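Local coordinates for RNA-binding protein RO60 (PDB 2NVO), which binds several small RNAs that accumulate during recovery from ultraviolet irradiation and contributes to the resistance of Deinococcus radiodurans to that radiation, at residues 264-267 with 273-276; 269-274 with 306-311; 285-288 with 293-296; 297-302 with 344-349; 312-317 with 356-361. All coordinates share one frame; numbering follows the deposited sequence.

Contact 1: residues 264-267 with 273-276; sequences AAMQ and WLLR
The carbonyl oxygen of Met-266, a residue that packs against both Trp-273 and Leu-274, receives a hydrogen bond from NH1 of Arg-301, tying helix 259-266 to helix 292-302. One residue earlier, Ala-265 O is engaged by the hydroxyl of Thr-268. Between the two segments themselves the contact is apolar: the successive helices 259-266 and 271-283 of the HEAT-like TROVE array, in a region assigned to RNA binding by similarity, pack through the six-membered part of the Trp-273 indole. Its CZ2 lies 3.4 Å from Ala-265 CB, while CZ3 approaches Met-266 CA at 3.8 Å and Met-266 CG at 3.9 Å. A trans first torsion (chi1 -176°) sends the indole of Trp-273 across to the neighbouring helix, where Ala-265 O stands 4.2 Å above one face of the ring, displaced toward the rim. Met-266 runs past the indole at about a right angle and then bends at chi3 (63°), which carries its CE methyl to 4.2 Å from Leu-274 CD1. Leu-249 adds to the packing on Ala-265 and Trp-273. All four touching residues are buried, so cohesion here rests on dispersion and exclusion of water, while the carbonyls of Ala-265 and Met-266 have partners outside the two segments.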
loop_
_atom_site.group_PDB
_atom_site.type_symbol
_atom_site.label_atom_id
_atom_site.label_comp_id
_atom_site.label_asym_id
_atom_site.label_seq_id
_atom_site.Cartn_x
_atom_site.Cartn_y
_atom_site.Cartn_z
ATOM N N ALA A 264 7.802 22.070 13.424
ATOM C CA ALA A 264 6.417 22.478 13.246
ATOM C C ALA A 264 5.575 21.345 12.674
ATOM O O ALA A 264 4.411 21.185 13.032
ATOM C CB ALA A 264 6.342 23.712 12.352
ATOM N N ALA A 265 6.178 20.559 11.788
ATOM C CA ALA A 265 5.471 19.473 11.108
ATOM C C ALA A 265 5.110 18.321 12.052
ATOM O O ALA A 265 4.056 17.702 11.925
ATOM C CB ALA A 265 6.303 18.964 9.930
ATOM N N MET A 266 6.007 18.029 12.984
ATOM C CA MET A 266 5.776 17.008 13.997
ATOM C C MET A 266 4.480 17.239 14.761
ATOM O O MET A 266 3.643 16.341 14.892
ATOM C CB MET A 266 6.900 17.047 15.011
ATOM C CG MET A 266 8.045 16.145 14.720
ATOM S SD MET A 266 8.748 15.698 16.300
ATOM C CE MET A 266 7.360 14.834 17.029
ATOM N N GLN A 267 4.334 18.453 15.279
ATOM C CA GLN A 267 3.218 18.797 16.153
ATOM C C GLN A 267 1.896 18.714 15.422
ATOM O O GLN A 267 0.837 18.767 16.037
ATOM C CB GLN A 267 3.394 20.208 16.707
ATOM C CG GLN A 267 4.703 20.431 17.439
ATOM C CD GLN A 267 4.978 21.906 17.691
ATOM O OE1 GLN A 267 4.505 22.774 16.949
ATOM N NE2 GLN A 267 5.748 22.196 18.740
ATOM N N TRP A 273 3.285 9.523 9.609
ATOM C CA TRP A 273 4.182 10.597 9.197
ATOM C C TRP A 273 5.475 10.530 9.983
ATOM O O TRP A 273 6.577 10.593 9.421
ATOM C CB TRP A 273 3.528 11.972 9.424
ATOM C CG TRP A 273 4.371 13.124 8.930
ATOM C CD1 TRP A 273 4.310 13.710 7.692
ATOM C CD2 TRP A 273 5.411 13.816 9.643
ATOM N NE1 TRP A 273 5.239 14.720 7.598
ATOM C CE2 TRP A 273 5.925 14.806 8.779
ATOM C CE3 TRP A 273 5.947 13.700 10.930
ATOM C CZ2 TRP A 273 6.956 15.666 9.157
ATOM C CZ3 TRP A 273 6.970 14.555 11.304
ATOM C CH2 TRP A 273 7.465 15.525 10.420
ATOM N N LEU A 274 5.329 10.417 11.302
ATOM C CA LEU A 274 6.471 10.388 12.200
ATOM C C LEU A 274 7.418 9.242 11.855
ATOM O O LEU A 274 8.643 9.406 11.851
ATOM C CB LEU A 274 5.995 10.270 13.652
ATOM C CG LEU A 274 7.141 10.378 14.652
ATOM C CD1 LEU A 274 7.923 11.653 14.393
ATOM C CD2 LEU A 274 6.652 10.322 16.098
ATOM N N LEU A 275 6.843 8.078 11.572
ATOM C CA LEU A 275 7.646 6.902 11.246
ATOM C C LEU A 275 8.531 7.130 10.018
ATOM O O LEU A 275 9.722 6.805 10.032
ATOM C CB LEU A 275 6.754 5.680 11.060
ATOM C CG LEU A 275 6.241 5.133 12.388
ATOM C CD1 LEU A 275 5.132 4.105 12.169
ATOM C CD2 LEU A 275 7.389 4.550 13.165
ATOM N N ARG A 276 7.969 7.718 8.970
ATOM C CA ARG A 276 8.765 7.953 7.767
ATOM C C ARG A 276 9.603 9.222 7.807
ATOM O O ARG A 276 10.302 9.523 6.846
ATOM C CB ARG A 276 7.906 7.912 6.501
ATOM C CG ARG A 276 6.786 8.918 6.445
ATOM C CD ARG A 276 6.214 9.007 5.026
ATOM N NE ARG A 276 4.771 9.248 5.053
ATOM C CZ ARG A 276 4.204 10.451 5.002
ATOM N NH1 ARG A 276 4.956 11.545 4.900
ATOM N NH2 ARG A 276 2.878 10.560 5.045
#

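Contact 2: residues 269-274 with 306-311; sequences NGLTWL and AALKRG
Ala-307 is the first residue of helix 305-310 to meet Leu-271: its CB lies 4.1 Å from Leu-271 CD2, and Leu-271 CD2 is 3.8 Å from Ala-307 C. Leu-308 follows, approaching in a different way. Its CB leaves the backbone away from helix 271-283, yet its CD2 reaches 3.7 Å from CD2 of Leu-271. That one leucine methyl of Leu-271 thus sits against the backbone and side chains of two successive residues. It is delivered there by a chi1 of -172°, which holds CG of Leu-271 anti to N and extends the chain toward the other helix. Past Arg-310 the chain comes to Gly-311, whose N still bonds back to Ala-307 O. Its carbonyl oxygen passes Thr-272 OG1 at 4.3 Å, too far for a hydrogen bond, at the more exposed margin of the contact. Ile-313 packs on both Thr-272 and Leu-308 there, and Leu-302 backs Leu-271 from helix 292-302. On the other segment Gly-270 is the N-cap of helix 271-283. The first turn of one helix thereby rests on the last turn of another, an interhelical junction within the HEAT-like helical array of the horseshoe-shaped TROVE domain.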
loop_
_atom_site.group_PDB
_atom_site.type_symbol
_atom_site.label_atom_id
_atom_site.label_comp_id
_atom_site.label_asym_id
_atom_site.label_seq_id
_atom_site.Cartn_x
_atom_site.Cartn_y
_atom_site.Cartn_z
ATOM N N ASN A 269 1.316 16.317 12.754
ATOM C CA ASN A 269 1.117 15.066 12.039
ATOM C C ASN A 269 1.062 13.838 12.934
ATOM O O ASN A 269 1.578 13.844 14.049
ATOM C CB ASN A 269 2.156 14.903 10.928
ATOM C CG ASN A 269 1.613 15.308 9.568
ATOM O OD1 ASN A 269 0.858 14.559 8.939
ATOM N ND2 ASN A 269 1.989 16.492 9.110
ATOM N N GLY A 270 0.422 12.789 12.428
ATOM C CA GLY A 270 0.276 11.548 13.163
ATOM C C GLY A 270 1.500 10.653 13.140
ATOM O O GLY A 270 2.600 11.069 12.757
ATOM N N LEU A 271 1.291 9.408 13.556
ATOM C CA LEU A 271 2.369 8.447 13.758
ATOM C C LEU A 271 2.984 7.949 12.452
ATOM O O LEU A 271 4.202 7.794 12.346
ATOM C CB LEU A 271 1.853 7.271 14.591
ATOM C CG LEU A 271 2.858 6.237 15.093
ATOM C CD1 LEU A 271 4.148 6.884 15.598
ATOM C CD2 LEU A 271 2.206 5.393 16.179
ATOM N N THR A 272 2.143 7.692 11.462
ATOM C CA THR A 272 2.630 7.254 10.162
ATOM C C THR A 272 3.652 8.242 9.611
ATOM O O THR A 272 4.754 7.851 9.220
ATOM C CB THR A 272 1.476 7.086 9.173
ATOM O OG1 THR A 272 0.444 6.298 9.785
ATOM C CG2 THR A 272 1.963 6.394 7.907
ATOM N N TRP A 273 3.285 9.523 9.609
ATOM C CA TRP A 273 4.182 10.597 9.197
ATOM C C TRP A 273 5.475 10.530 9.983
ATOM O O TRP A 273 6.577 10.593 9.421
ATOM C CB TRP A 273 3.528 11.972 9.424
ATOM C CG TRP A 273 4.371 13.124 8.930
ATOM C CD1 TRP A 273 4.310 13.710 7.692
ATOM C CD2 TRP A 273 5.411 13.816 9.643
ATOM N NE1 TRP A 273 5.239 14.720 7.598
ATOM C CE2 TRP A 273 5.925 14.806 8.779
ATOM C CE3 TRP A 273 5.947 13.700 10.930
ATOM C CZ2 TRP A 273 6.956 15.666 9.157
ATOM C CZ3 TRP A 273 6.970 14.555 11.304
ATOM C CH2 TRP A 273 7.465 15.525 10.420
ATOM N N LEU A 274 5.329 10.417 11.302
ATOM C CA LEU A 274 6.471 10.388 12.200
ATOM C C LEU A 274 7.418 9.242 11.855
ATOM O O LEU A 274 8.643 9.406 11.851
ATOM C CB LEU A 274 5.995 10.270 13.652
ATOM C CG LEU A 274 7.141 10.378 14.652
ATOM C CD1 LEU A 274 7.923 11.653 14.393
ATOM C CD2 LEU A 274 6.652 10.322 16.098
ATOM N N ALA A 306 -2.364 3.293 21.855
ATOM C CA ALA A 306 -3.566 3.846 21.253
ATOM C C ALA A 306 -3.276 4.479 19.895
ATOM O O ALA A 306 -4.100 4.442 18.989
ATOM C CB ALA A 306 -4.212 4.859 22.197
ATOM N N ALA A 307 -2.101 5.065 19.750
ATOM C CA ALA A 307 -1.753 5.708 18.496
ATOM C C ALA A 307 -1.323 4.650 17.468
ATOM O O ALA A 307 -1.580 4.795 16.275
ATOM C CB ALA A 307 -0.656 6.746 18.709
ATOM N N LEU A 308 -0.667 3.594 17.947
ATOM C CA LEU A 308 -0.320 2.456 17.105
ATOM C C LEU A 308 -1.586 1.801 16.529
ATOM O O LEU A 308 -1.667 1.522 15.324
ATOM C CB LEU A 308 0.504 1.444 17.908
ATOM C CG LEU A 308 1.958 1.845 18.206
ATOM C CD1 LEU A 308 2.578 0.959 19.261
ATOM C CD2 LEU A 308 2.811 1.844 16.920
ATOM N N LYS A 309 -2.578 1.570 17.390
ATOM C CA LYS A 309 -3.819 0.923 16.970
ATOM C C LYS A 309 -4.607 1.766 15.983
ATOM O O LYS A 309 -5.019 1.282 14.933
ATOM C CB LYS A 309 -4.697 0.579 18.178
ATOM C CG LYS A 309 -6.069 0.015 17.814
ATOM C CD LYS A 309 -6.903 -0.262 19.061
ATOM C CE LYS A 309 -8.162 -1.062 18.736
ATOM N NZ LYS A 309 -9.045 -0.370 17.746
ATOM N N ARG A 310 -4.816 3.033 16.319
ATOM C CA ARG A 310 -5.618 3.917 15.482
ATOM C C ARG A 310 -4.952 4.203 14.144
ATOM O O ARG A 310 -5.626 4.395 13.128
ATOM C CB ARG A 310 -5.927 5.224 16.224
ATOM C CG ARG A 310 -6.476 6.339 15.341
ATOM C CD ARG A 310 -6.967 7.496 16.193
ATOM N NE ARG A 310 -6.208 7.594 17.437
ATOM C CZ ARG A 310 -5.187 8.423 17.632
ATOM N NH1 ARG A 310 -4.801 9.245 16.662
ATOM N NH2 ARG A 310 -4.551 8.431 18.802
ATOM N N GLY A 311 -3.623 4.225 14.146
ATOM C CA GLY A 311 -2.860 4.420 12.929
ATOM C C GLY A 311 -2.672 3.120 12.166
ATOM O O GLY A 311 -2.107 3.111 11.069
#

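Contact 3: residues 285-288 with 293-296; sequences GVLT and ATVQ
Apolar contacts join Val-286 to Thr-294 and Leu-287 to Val-295, where the loop between helices 271-283 and 292-302 packs back on the second of them, a helix-loop-helix connection of the TROVE domain. CG1 of Val-286 meets CG2 of Thr-294 at 3.9 Å, the two side chains crossing at about a right angle. Leu-287 and Val-295 are turned against each other in the same manner: CD1 of the leucine lies 4.0 Å from CG2 of the valine and equally close to its CA. Leu-278 and Leu-281 of helix 271-283 also pack on Leu-287, which is backbone hydrogen-bonded to Leu-281 as well.

Methyl groups meeting backbone carbonyls form a second class. Val-295 CG2 approaches Thr-288 O at 3.6 Å, and Thr-294 CG2 lies 3.9 Å from Val-286 O.

The polar link is indirect. In Thr-294 a chi1 of -58° puts OG1 beside the backbone N and CG2 anti to it, which presents the methyl to the loop and leaves the hydroxyl 4.1 Å from Val-286 O, too far for a direct bond. A water spans that distance: it stands 3.1 Å from Thr-294 OG1 and donates a weak hydrogen bond of 3.3 Å to Val-286 O. Thr-294 is therefore used on both branches, its methyl as packing and its hydroxyl as a hydrogen-bonding partner of the water. Between the two segments the direct contact is methyl packing, to which the water adds a polar bridge that is weak at its carbonyl end.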
loop_
_atom_site.group_PDB
_atom_site.type_symbol
_atom_site.label_atom_id
_atom_site.label_comp_id
_atom_site.label_asym_id
_atom_site.label_seq_id
_atom_site.Cartn_x
_atom_site.Cartn_y
_atom_site.Cartn_z
ATOM N N GLY A 285 18.425 18.646 12.316
ATOM C CA GLY A 285 18.926 18.988 13.638
ATOM C C GLY A 285 17.912 19.039 14.775
ATOM O O GLY A 285 18.186 19.602 15.838
ATOM N N VAL A 286 16.748 18.444 14.560
ATOM C CA VAL A 286 15.711 18.400 15.584
ATOM C C VAL A 286 15.867 17.220 16.576
ATOM O O VAL A 286 15.585 17.350 17.772
ATOM C CB VAL A 286 14.324 18.323 14.931
ATOM C CG1 VAL A 286 13.279 17.882 15.948
ATOM C CG2 VAL A 286 13.960 19.654 14.306
ATOM N N LEU A 287 16.328 16.079 16.071
ATOM C CA LEU A 287 16.344 14.835 16.831
ATOM C C LEU A 287 17.774 14.317 16.985
ATOM O O LEU A 287 18.290 13.617 16.107
ATOM C CB LEU A 287 15.465 13.811 16.096
ATOM C CG LEU A 287 15.051 12.451 16.660
ATOM C CD1 LEU A 287 14.284 12.564 17.998
ATOM C CD2 LEU A 287 14.181 11.748 15.634
ATOM N N THR A 288 18.420 14.664 18.095
ATOM C CA THR A 288 19.833 14.351 18.303
ATOM C C THR A 288 20.085 13.735 19.672
ATOM O O THR A 288 19.376 14.029 20.624
ATOM C CB THR A 288 20.717 15.611 18.151
ATOM O OG1 THR A 288 20.611 16.426 19.328
ATOM C CG2 THR A 288 20.277 16.417 16.936
ATOM N N ALA A 293 14.542 16.161 25.447
ATOM C CA ALA A 293 13.108 16.460 25.486
ATOM C C ALA A 293 12.360 15.976 24.237
ATOM O O ALA A 293 11.294 15.347 24.326
ATOM C CB ALA A 293 12.861 17.952 25.709
ATOM N N THR A 294 12.909 16.300 23.070
ATOM C CA THR A 294 12.282 15.901 21.820
ATOM C C THR A 294 12.411 14.397 21.644
ATOM O O THR A 294 11.468 13.754 21.222
ATOM C CB THR A 294 12.912 16.609 20.605
ATOM O OG1 THR A 294 12.797 18.029 20.765
ATOM C CG2 THR A 294 12.201 16.197 19.337
ATOM N N VAL A 295 13.581 13.862 21.977
ATOM C CA VAL A 295 13.818 12.413 21.959
ATOM C C VAL A 295 12.756 11.656 22.774
ATOM O O VAL A 295 12.134 10.711 22.276
ATOM C CB VAL A 295 15.222 12.076 22.474
ATOM C CG1 VAL A 295 15.334 10.606 22.840
ATOM C CG2 VAL A 295 16.274 12.444 21.429
ATOM N N GLN A 296 12.519 12.088 24.017
ATOM C CA GLN A 296 11.527 11.402 24.837
ATOM C C GLN A 296 10.146 11.534 24.237
ATOM O O GLN A 296 9.352 10.592 24.247
ATOM C CB GLN A 296 11.508 11.909 26.292
ATOM C CG GLN A 296 10.722 10.962 27.212
ATOM C CD GLN A 296 11.287 9.547 27.223
ATOM O OE1 GLN A 296 10.538 8.566 27.250
ATOM N NE2 GLN A 296 12.611 9.435 27.180
HETATM O O HOH W 1 13.789 20.020 18.564
#

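Contact 4: residues 297-302 with 344-349; sequences AVIERL and VDALEE
Leu-302 points at Ala-346 and Leu-347 and touches them chiefly with its two methyls. Its CB faces helix 341-354 and stands 4.5 Å from Ala-346 CB. The first torsion, -70°, turns CG to the side of the backbone N, and at this branch point CG is 4.4 Å from Leu-347 CD2. The fork then straddles that methyl: Leu-302 CD1 lies 3.9 Å and Leu-302 CD2 4.0 Å from Leu-347 CD2. CD1 also has Ala-346 CB at 4.4 Å, which places it between the two residues of the partner helix. The short segments run nearly parallel, at 11° to each other with their axes 9.2 Å apart, although they are far apart in sequence; such close side-by-side packing of helices builds up the curved array of the TROVE domain. The small residue at the closest backbone approach is Ala-346. Its methyl also receives Ile-299, whose CG2 comes to 3.9 Å from Ala-346 CB. Beyond the pair, Leu-275 and Leu-278 of helix 271-283 touch Leu-347, and Leu-271 touches Leu-302, so that a third helix covers the leucine side of the contact. Thr-303, which follows Leu-302 in the chain, packs on Ala-346 as well.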
loop_
_atom_site.group_PDB
_atom_site.type_symbol
_atom_site.label_atom_id
_atom_site.label_comp_id
_atom_site.label_asym_id
_atom_site.label_seq_id
_atom_site.Cartn_x
_atom_site.Cartn_y
_atom_site.Cartn_z
ATOM N N ALA A 297 9.852 12.707 23.704
ATOM C CA ALA A 297 8.540 12.940 23.124
ATOM C C ALA A 297 8.346 12.040 21.903
ATOM O O ALA A 297 7.256 11.521 21.669
ATOM C CB ALA A 297 8.378 14.409 22.740
ATOM N N VAL A 298 9.404 11.861 21.115
ATOM C CA VAL A 298 9.291 10.929 19.978
ATOM C C VAL A 298 9.071 9.498 20.482
ATOM O O VAL A 298 8.153 8.817 20.041
ATOM C CB VAL A 298 10.510 11.028 19.032
ATOM C CG1 VAL A 298 10.523 9.870 18.004
ATOM C CG2 VAL A 298 10.492 12.370 18.304
ATOM N N ILE A 299 9.889 9.056 21.432
ATOM C CA ILE A 299 9.725 7.721 22.003
ATOM C C ILE A 299 8.298 7.464 22.481
ATOM O O ILE A 299 7.730 6.415 22.201
ATOM C CB ILE A 299 10.733 7.451 23.125
ATOM C CG1 ILE A 299 12.145 7.370 22.530
ATOM C CG2 ILE A 299 10.402 6.149 23.887
ATOM C CD1 ILE A 299 13.240 7.437 23.584
ATOM N N GLU A 300 7.717 8.428 23.194
ATOM C CA GLU A 300 6.352 8.268 23.700
ATOM C C GLU A 300 5.317 8.111 22.583
ATOM O O GLU A 300 4.369 7.340 22.704
ATOM C CB GLU A 300 5.966 9.436 24.629
ATOM C CG GLU A 300 6.811 9.514 25.893
ATOM C CD GLU A 300 6.766 8.232 26.716
ATOM O OE1 GLU A 300 5.722 7.547 26.694
ATOM O OE2 GLU A 300 7.770 7.901 27.386
ATOM N N ARG A 301 5.480 8.847 21.502
ATOM C CA ARG A 301 4.559 8.695 20.383
ATOM C C ARG A 301 4.734 7.345 19.671
ATOM O O ARG A 301 3.761 6.725 19.270
ATOM C CB ARG A 301 4.731 9.849 19.400
ATOM C CG ARG A 301 4.544 11.207 20.055
ATOM C CD ARG A 301 4.900 12.315 19.103
ATOM N NE ARG A 301 4.091 12.215 17.895
ATOM C CZ ARG A 301 3.997 13.176 16.986
ATOM N NH1 ARG A 301 4.651 14.319 17.159
ATOM N NH2 ARG A 301 3.245 12.996 15.913
ATOM N N LEU A 302 5.982 6.908 19.528
ATOM C CA LEU A 302 6.305 5.693 18.785
ATOM C C LEU A 302 5.788 4.440 19.478
ATOM O O LEU A 302 5.535 3.420 18.834
ATOM C CB LEU A 302 7.821 5.578 18.611
ATOM C CG LEU A 302 8.445 6.594 17.660
ATOM C CD1 LEU A 302 9.954 6.410 17.607
ATOM C CD2 LEU A 302 7.804 6.431 16.290
ATOM N N VAL A 344 15.850 4.215 18.085
ATOM C CA VAL A 344 15.968 2.903 17.450
ATOM C C VAL A 344 15.378 1.833 18.353
ATOM O O VAL A 344 14.629 0.968 17.904
ATOM C CB VAL A 344 17.432 2.558 17.143
ATOM C CG1 VAL A 344 17.561 1.073 16.806
ATOM C CG2 VAL A 344 17.936 3.429 16.008
ATOM N N ASP A 345 15.702 1.918 19.640
ATOM C CA ASP A 345 15.169 0.997 20.645
ATOM C C ASP A 345 13.650 1.035 20.719
ATOM O O ASP A 345 13.002 0.006 20.869
ATOM C CB ASP A 345 15.706 1.341 22.036
ATOM C CG ASP A 345 17.070 0.747 22.313
ATOM O OD1 ASP A 345 17.487 -0.186 21.590
ATOM O OD2 ASP A 345 17.723 1.218 23.271
ATOM N N ALA A 346 13.081 2.232 20.672
ATOM C CA ALA A 346 11.635 2.375 20.816
ATOM C C ALA A 346 10.927 1.757 19.613
ATOM O O ALA A 346 9.798 1.258 19.706
ATOM C CB ALA A 346 11.276 3.827 20.936
ATOM N N LEU A 347 11.588 1.836 18.468
ATOM C CA LEU A 347 11.058 1.236 17.243
ATOM C C LEU A 347 11.013 -0.289 17.342
ATOM O O LEU A 347 10.131 -0.933 16.767
ATOM C CB LEU A 347 11.847 1.724 16.035
ATOM C CG LEU A 347 11.581 3.199 15.720
ATOM C CD1 LEU A 347 12.616 3.714 14.751
ATOM C CD2 LEU A 347 10.189 3.392 15.161
ATOM N N GLU A 348 11.942 -0.866 18.092
ATOM C CA GLU A 348 11.897 -2.299 18.355
ATOM C C GLU A 348 10.699 -2.634 19.215
ATOM O O GLU A 348 10.090 -3.688 19.050
ATOM C CB GLU A 348 13.198 -2.797 18.993
ATOM C CG GLU A 348 14.321 -2.954 17.984
ATOM C CD GLU A 348 15.694 -3.094 18.618
ATOM O OE1 GLU A 348 15.852 -3.906 19.551
ATOM O OE2 GLU A 348 16.625 -2.389 18.168
ATOM N N GLU A 349 10.344 -1.725 20.123
ATOM C CA GLU A 349 9.164 -1.912 20.949
ATOM C C GLU A 349 7.875 -1.730 20.152
ATOM O O GLU A 349 6.923 -2.477 20.343
ATOM C CB GLU A 349 9.174 -0.958 22.164
ATOM C CG GLU A 349 8.006 -1.202 23.115
ATOM C CD GLU A 349 7.988 -0.261 24.323
ATOM O OE1 GLU A 349 9.045 0.301 24.659
ATOM O OE2 GLU A 349 6.909 -0.098 24.935
#

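Contact 5: residues 312-317 with 356-361; sequences RIHPLD and GNVQPA
Val-358 presses a single methyl, CG2, against Pro-315 and His-314, and this is the tight part of the contact. CG2 lies 3.6 Å from Pro-315 CD and 3.9 Å from Pro-315 CG; the imidazole is less close, with His-314 CD2 at 4.2 Å from the same methyl. The imidazole is held by its own turn: ND1 of His-314 accepts from Leu-316 N (3.1 Å, 156°), the donor tilted 17° from the ring plane. His-314 N in turn gives a nearly straight 2.9 Å bond to OD2 of Asp-317, completing a capping box. Ile-398 of helix 388-402 packs on both His-314 and Pro-315. The loose side holds Arg-312 and Gln-359, both exposed, whose side chains do not touch the opposite segment. With a Schellman motif at Arg-312 followed two residues later by the N-cap at His-314, this is a compact turn between two TROVE-domain helices, on which rests the loop from helix 341-354 to strand 364-369, at the start of the VWFA-like region.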
loop_
_atom_site.group_PDB
_atom_site.type_symbol
_atom_site.label_atom_id
_atom_site.label_comp_id
_atom_site.label_asym_id
_atom_site.label_seq_id
_atom_site.Cartn_x
_atom_site.Cartn_y
_atom_site.Cartn_z
ATOM N N ARG A 312 -3.129 2.016 12.753
ATOM C CA ARG A 312 -3.042 0.713 12.099
ATOM C C ARG A 312 -1.616 0.386 11.640
ATOM O O ARG A 312 -1.404 -0.075 10.517
ATOM C CB ARG A 312 -4.005 0.656 10.906
ATOM C CG ARG A 312 -5.470 0.865 11.283
ATOM C CD ARG A 312 -6.411 0.362 10.192
ATOM N NE ARG A 312 -6.869 1.418 9.288
ATOM C CZ ARG A 312 -6.280 1.737 8.137
ATOM N NH1 ARG A 312 -5.189 1.095 7.737
ATOM N NH2 ARG A 312 -6.782 2.707 7.384
ATOM N N ILE A 313 -0.646 0.630 12.515
ATOM C CA ILE A 313 0.755 0.375 12.192
ATOM C C ILE A 313 1.028 -1.121 12.187
ATOM O O ILE A 313 0.735 -1.826 13.159
ATOM C CB ILE A 313 1.721 1.089 13.172
ATOM C CG1 ILE A 313 1.448 2.599 13.185
ATOM C CG2 ILE A 313 3.169 0.834 12.788
ATOM C CD1 ILE A 313 1.334 3.212 11.822
ATOM N N HIS A 314 1.562 -1.605 11.069
ATOM C CA HIS A 314 1.877 -3.009 10.918
ATOM C C HIS A 314 3.278 -3.186 11.481
ATOM O O HIS A 314 4.069 -2.262 11.432
ATOM C CB HIS A 314 1.839 -3.375 9.439
ATOM C CG HIS A 314 1.931 -4.843 9.175
ATOM N ND1 HIS A 314 3.135 -5.507 9.094
ATOM C CD2 HIS A 314 0.969 -5.773 8.970
ATOM C CE1 HIS A 314 2.910 -6.783 8.834
ATOM N NE2 HIS A 314 1.608 -6.971 8.764
ATOM N N PRO A 315 3.581 -4.361 12.041
ATOM C CA PRO A 315 4.931 -4.547 12.575
ATOM C C PRO A 315 6.034 -4.237 11.537
ATOM O O PRO A 315 7.040 -3.644 11.899
ATOM C CB PRO A 315 4.939 -6.020 13.006
ATOM C CG PRO A 315 3.494 -6.340 13.266
ATOM C CD PRO A 315 2.724 -5.540 12.251
ATOM N N LEU A 316 5.834 -4.622 10.277
ATOM C CA LEU A 316 6.787 -4.302 9.207
ATOM C C LEU A 316 6.943 -2.793 8.959
ATOM O O LEU A 316 7.986 -2.338 8.488
ATOM C CB LEU A 316 6.388 -5.007 7.910
ATOM C CG LEU A 316 6.611 -6.512 7.943
ATOM C CD1 LEU A 316 6.129 -7.131 6.635
ATOM C CD2 LEU A 316 8.093 -6.794 8.179
ATOM N N ASP A 317 5.901 -2.025 9.243
ATOM C CA ASP A 317 5.990 -0.570 9.190
ATOM C C ASP A 317 7.012 -0.088 10.205
ATOM O O ASP A 317 7.814 0.792 9.916
ATOM C CB ASP A 317 4.642 0.075 9.514
ATOM C CG ASP A 317 3.621 -0.104 8.413
ATOM O OD1 ASP A 317 4.036 -0.285 7.244
ATOM O OD2 ASP A 317 2.396 -0.051 8.716
ATOM N N GLY A 356 -0.390 -6.803 17.986
ATOM C CA GLY A 356 -1.739 -6.805 18.516
ATOM C C GLY A 356 -2.770 -6.203 17.588
ATOM O O GLY A 356 -3.973 -6.391 17.785
ATOM N N ASN A 357 -2.313 -5.491 16.566
ATOM C CA ASN A 357 -3.228 -4.844 15.631
ATOM C C ASN A 357 -3.232 -5.430 14.213
ATOM O O ASN A 357 -3.806 -4.847 13.297
ATOM C CB ASN A 357 -2.963 -3.339 15.607
ATOM C CG ASN A 357 -2.886 -2.735 17.021
ATOM O OD1 ASN A 357 -1.960 -1.993 17.340
ATOM N ND2 ASN A 357 -3.847 -3.082 17.874
ATOM N N VAL A 358 -2.597 -6.586 14.030
ATOM C CA VAL A 358 -2.641 -7.278 12.741
ATOM C C VAL A 358 -3.985 -7.992 12.557
ATOM O O VAL A 358 -4.414 -8.740 13.432
ATOM C CB VAL A 358 -1.504 -8.324 12.619
ATOM C CG1 VAL A 358 -1.728 -9.234 11.421
ATOM C CG2 VAL A 358 -0.149 -7.629 12.525
ATOM N N GLN A 359 -4.641 -7.777 11.421
ATOM C CA GLN A 359 -5.857 -8.542 11.112
ATOM C C GLN A 359 -5.496 -9.904 10.514
ATOM O O GLN A 359 -5.021 -9.982 9.396
ATOM C CB GLN A 359 -6.779 -7.774 10.160
ATOM C CG GLN A 359 -7.169 -6.385 10.664
ATOM C CD GLN A 359 -7.727 -6.394 12.087
ATOM O OE1 GLN A 359 -7.346 -5.569 12.920
ATOM N NE2 GLN A 359 -8.636 -7.327 12.366
ATOM N N PRO A 360 -5.719 -10.975 11.282
ATOM C CA PRO A 360 -5.355 -12.349 10.925
ATOM C C PRO A 360 -6.248 -12.922 9.831
ATOM O O PRO A 360 -7.373 -12.466 9.635
ATOM C CB PRO A 360 -5.596 -13.126 12.222
ATOM C CG PRO A 360 -5.793 -12.096 13.288
ATOM C CD PRO A 360 -6.339 -10.900 12.607
ATOM N N ALA A 361 -5.735 -13.904 9.103
ATOM C CA ALA A 361 -6.560 -14.649 8.168
ATOM C C ALA A 361 -7.547 -15.516 8.942
ATOM O O ALA A 361 -8.617 -15.841 8.441
ATOM C CB ALA A 361 -5.698 -15.528 7.282
#

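Contacts 1 and 2 overlap in sequence at Trp-273 and Leu-274, with centres 10 Å apart; contact 1 uses these residues, contact 2 the preceding Leu-271 and Thr-272 of the same helix. Contact 4 touches each of them through Arg-301 and Leu-302; Leu-275 CD2 of contact 1 also lies 3.6 Å from Leu-347 CD2. Contact 3 joins this apolar core through Leu-287 CD1, 3.8 Å from Val-298 CG2. At the other end, Leu-308 O of contact 2 and Ile-313 N of contact 5 are probably hydrogen-bonded at 3.1 Å. Contacts 3 and 5 are the farthest apart, about 27 Å between centres, and do not touch. All five lie away from the calcium site of Ser-372, Ser-374 and Glu-467.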